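Local coordinates for DnaJ homolog subfamily C member 27-A (Xenopus laevis, PDB 6JMG), which binds GTP with magnesium as a Rab-family small GTPase that also carries a DnaJ domain, and is possibly involved in regulating the MEK/ERK pathway, at residues 31-36 / 67-72. Residues are numbered along the deposited sequence; the frame is centred on the assembly and turned at random.
Sequences CIIKRY and VNIFDM. With GTP (guanosine-5'-triphosphate), chain C.
Ile33 meets Ile69 and Asp71 in a small buried helix-on-sheet contact of the Ras-type GTPase fold, joining helix 29-38, which begins within the P-loop, to strand 63-72 of the central sheet. Three side chains make it, and they bury 130 Å² in all; the backbones stay well apart, with the nearest CA pair, Ile33 and Asp71, 8.1 Å from each other. The two isoleucines run past one another in opposite directions, and each CD1 methyl lies against the other residue's CG2: Ile33 CD1 is 4.0 Å from Ile69 CG2, and Ile69 CD1 is 4.0 Å from Ile33 CG2. Because Ile33 CG1 stands anti to its carbonyl carbon (chi1 -68°), its CD1 methyl also reaches Asp71, two residues along the strand, where it sits 3.9 Å from CB and equally close to CG. Asp71 is the first residue of the DxxG motif of small GTPases, probably part of the GTP site, and spends its polar atoms elsewhere: OD2 is hydrogen-bonded to Ser30 OG and OD1 to Ser21 OG. Ser30 and Thr48 form the protein part of the magnesium site, and the Asp71 side chain comes within about 4 Å of the ion, consistent with a second-shell place reached through Ser30. In the first turn of the helix, Cys31 N donates a hydrogen bond of 2.8 Å to the alpha-phosphate oxygen O1A of GTP, bent to 142° at the hydrogen. The two hydroxyl bonds probably fix the turn of the carboxylate, with the Ile33 methyl packed at its base, consistent with Asp71 holding Ser30 in position beside the metal.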
loop_
_atom_site.group_PDB
_atom_site.type_symbol
_atom_site.label_atom_id
_atom_site.label_comp_id
_atom_site.label_asym_id
_atom_site.label_seq_id
_atom_site.Cartn_x
_atom_site.Cartn_y
_atom_site.Cartn_z
ATOM N N CYS A 31 20.723 7.051 -0.617
ATOM C CA CYS A 31 21.442 7.388 -1.841
ATOM C C CYS A 31 20.533 7.403 -3.058
ATOM O O CYS A 31 20.762 8.201 -3.969
ATOM C CB CYS A 31 22.593 6.406 -2.144
ATOM S SG CYS A 31 23.976 6.261 -1.011
ATOM N N ILE A 32 19.445 6.630 -3.058
ATOM C CA ILE A 32 18.433 6.816 -4.094
ATOM C C ILE A 32 17.874 8.233 -4.035
ATOM O O ILE A 32 17.778 8.921 -5.060
ATOM C CB ILE A 32 17.318 5.767 -3.958
ATOM C CG1 ILE A 32 17.816 4.388 -4.409
ATOM C CG2 ILE A 32 16.136 6.176 -4.798
ATOM C CD1 ILE A 32 16.839 3.288 -4.088
ATOM N N ILE A 33 17.554 8.717 -2.832
ATOM C CA ILE A 33 16.945 10.037 -2.723
ATOM C C ILE A 33 17.946 11.117 -3.113
ATOM O O ILE A 33 17.662 11.988 -3.945
ATOM C CB ILE A 33 16.414 10.251 -1.297
ATOM C CG1 ILE A 33 15.222 9.321 -1.034
ATOM C CG2 ILE A 33 16.056 11.724 -1.073
ATOM C CD1 ILE A 33 14.958 9.074 0.440
ATOM N N LYS A 34 19.174 11.010 -2.618
ATOM C CA LYS A 34 20.122 12.074 -2.902
ATOM C C LYS A 34 20.622 12.031 -4.343
ATOM O O LYS A 34 20.972 13.086 -4.880
ATOM C CB LYS A 34 21.310 11.965 -1.942
ATOM C CG LYS A 34 20.996 12.392 -0.538
ATOM C CD LYS A 34 22.186 12.217 0.381
ATOM C CE LYS A 34 22.016 13.086 1.621
ATOM N NZ LYS A 34 22.585 12.446 2.836
ATOM N N ARG A 35 20.562 10.859 -5.006
ATOM C CA ARG A 35 20.919 10.782 -6.417
ATOM C C ARG A 35 19.955 11.594 -7.277
ATOM O O ARG A 35 20.385 12.405 -8.109
ATOM C CB ARG A 35 20.952 9.321 -6.871
ATOM C CG ARG A 35 21.263 9.085 -8.367
ATOM C CD ARG A 35 22.655 9.561 -8.749
ATOM N NE ARG A 35 22.874 9.499 -10.190
ATOM C CZ ARG A 35 23.858 8.822 -10.777
ATOM N NH1 ARG A 35 24.734 8.138 -10.041
ATOM N NH2 ARG A 35 23.966 8.834 -12.108
ATOM N N TYR A 36 18.653 11.453 -7.041
ATOM C CA TYR A 36 17.694 12.167 -7.876
ATOM C C TYR A 36 17.463 13.607 -7.409
ATOM O O TYR A 36 17.327 14.506 -8.244
ATOM C CB TYR A 36 16.379 11.395 -7.928
ATOM C CG TYR A 36 15.303 12.066 -8.732
ATOM C CD1 TYR A 36 15.213 11.888 -10.102
ATOM C CD2 TYR A 36 14.377 12.891 -8.121
ATOM C CE1 TYR A 36 14.213 12.514 -10.839
ATOM C CE2 TYR A 36 13.391 13.502 -8.833
ATOM C CZ TYR A 36 13.301 13.315 -10.186
ATOM O OH TYR A 36 12.291 13.951 -10.878
ATOM N N VAL A 67 7.539 18.370 -1.851
ATOM C CA VAL A 67 7.660 16.999 -1.364
ATOM C C VAL A 67 8.375 17.015 -0.023
ATOM O O VAL A 67 9.542 17.408 0.064
ATOM C CB VAL A 67 8.416 16.109 -2.359
ATOM C CG1 VAL A 67 8.392 14.696 -1.884
ATOM C CG2 VAL A 67 7.828 16.239 -3.749
ATOM N N ASN A 68 7.677 16.590 1.015
ATOM C CA ASN A 68 8.278 16.374 2.320
ATOM C C ASN A 68 8.798 14.948 2.391
ATOM O O ASN A 68 8.013 13.995 2.363
ATOM C CB ASN A 68 7.263 16.619 3.433
ATOM C CG ASN A 68 6.784 18.053 3.479
ATOM O OD1 ASN A 68 7.461 18.933 4.017
ATOM N ND2 ASN A 68 5.618 18.299 2.906
ATOM N N ILE A 69 10.108 14.799 2.511
ATOM C CA ILE A 69 10.743 13.493 2.526
ATOM C C ILE A 69 11.182 13.184 3.950
ATOM O O ILE A 69 11.851 14.002 4.590
ATOM C CB ILE A 69 11.926 13.437 1.542
ATOM C CG1 ILE A 69 11.435 13.704 0.112
ATOM C CG2 ILE A 69 12.578 12.067 1.568
ATOM C CD1 ILE A 69 12.535 13.609 -0.989
ATOM N N PHE A 70 10.763 12.024 4.452
ATOM C CA PHE A 70 11.195 11.468 5.733
ATOM C C PHE A 70 11.964 10.208 5.377
ATOM O O PHE A 70 11.396 9.117 5.280
ATOM C CB PHE A 70 10.004 11.167 6.665
ATOM C CG PHE A 70 9.225 12.388 7.044
ATOM C CD1 PHE A 70 8.443 13.053 6.101
ATOM C CD2 PHE A 70 9.276 12.887 8.338
ATOM C CE1 PHE A 70 7.724 14.194 6.444
ATOM C CE2 PHE A 70 8.562 14.008 8.689
ATOM C CZ PHE A 70 7.786 14.667 7.739
ATOM N N ASP A 71 13.266 10.369 5.197
ATOM C CA ASP A 71 14.150 9.262 4.869
ATOM C C ASP A 71 14.403 8.501 6.158
ATOM O O ASP A 71 15.001 9.056 7.087
ATOM C CB ASP A 71 15.429 9.815 4.246
ATOM C CG ASP A 71 16.494 8.757 4.030
ATOM O OD1 ASP A 71 16.171 7.558 3.977
ATOM O OD2 ASP A 71 17.672 9.137 3.918
ATOM N N MET A 72 13.912 7.255 6.244
ATOM C CA MET A 72 13.950 6.530 7.512
ATOM C C MET A 72 15.202 5.674 7.612
ATOM O O MET A 72 15.732 5.185 6.612
ATOM C CB MET A 72 12.721 5.618 7.704
ATOM C CG MET A 72 11.321 6.262 7.507
ATOM S SD MET A 72 9.903 5.275 8.120
ATOM C CE MET A 72 10.157 3.732 7.389
HETATM P PG GTP C . 20.436 3.285 6.376
HETATM O O1G GTP C . 20.142 4.770 6.359
HETATM O O2G GTP C . 19.187 2.467 6.584
HETATM O O3G GTP C . 21.422 2.985 7.490
HETATM O O3B GTP C . 21.017 2.749 4.964
HETATM P PB GTP C . 20.513 3.290 3.533
HETATM O O1B GTP C . 19.364 2.469 3.014
HETATM O O2B GTP C . 20.122 4.748 3.512
HETATM O O3A GTP C . 21.775 2.978 2.584
HETATM P PA GTP C . 22.675 4.136 1.931
HETATM O O1A GTP C . 21.899 4.999 0.966
HETATM O O2A GTP C . 23.319 4.991 2.982
HETATM O "O5'" GTP C . 23.762 3.219 1.210
HETATM C "C5'" GTP C . 24.456 2.247 1.954
HETATM C "C4'" GTP C . 25.775 1.981 1.238
HETATM O "O4'" GTP C . 25.481 1.384 0.004
HETATM C "C3'" GTP C . 26.569 3.220 0.907
HETATM O "O3'" GTP C . 27.896 2.814 1.031
HETATM C "C2'" GTP C . 26.324 3.504 -0.556
HETATM O "O2'" GTP C . 27.442 3.999 -1.256
HETATM C "C1'" GTP C . 26.043 2.127 -1.073
HETATM N N9 GTP C . 25.092 2.152 -2.184
HETATM C C8 GTP C . 23.843 2.722 -2.193
HETATM N N7 GTP C . 23.275 2.476 -3.404
HETATM C C5 GTP C . 24.146 1.763 -4.154
HETATM C C6 GTP C . 24.071 1.255 -5.442
HETATM O O6 GTP C . 23.075 1.437 -6.137
HETATM N N1 GTP C . 25.126 0.521 -5.943
HETATM C C2 GTP C . 26.250 0.303 -5.184
HETATM N N2 GTP C . 27.251 -0.392 -5.707
HETATM N N3 GTP C . 26.326 0.812 -3.899
HETATM C C4 GTP C . 25.291 1.536 -3.397
#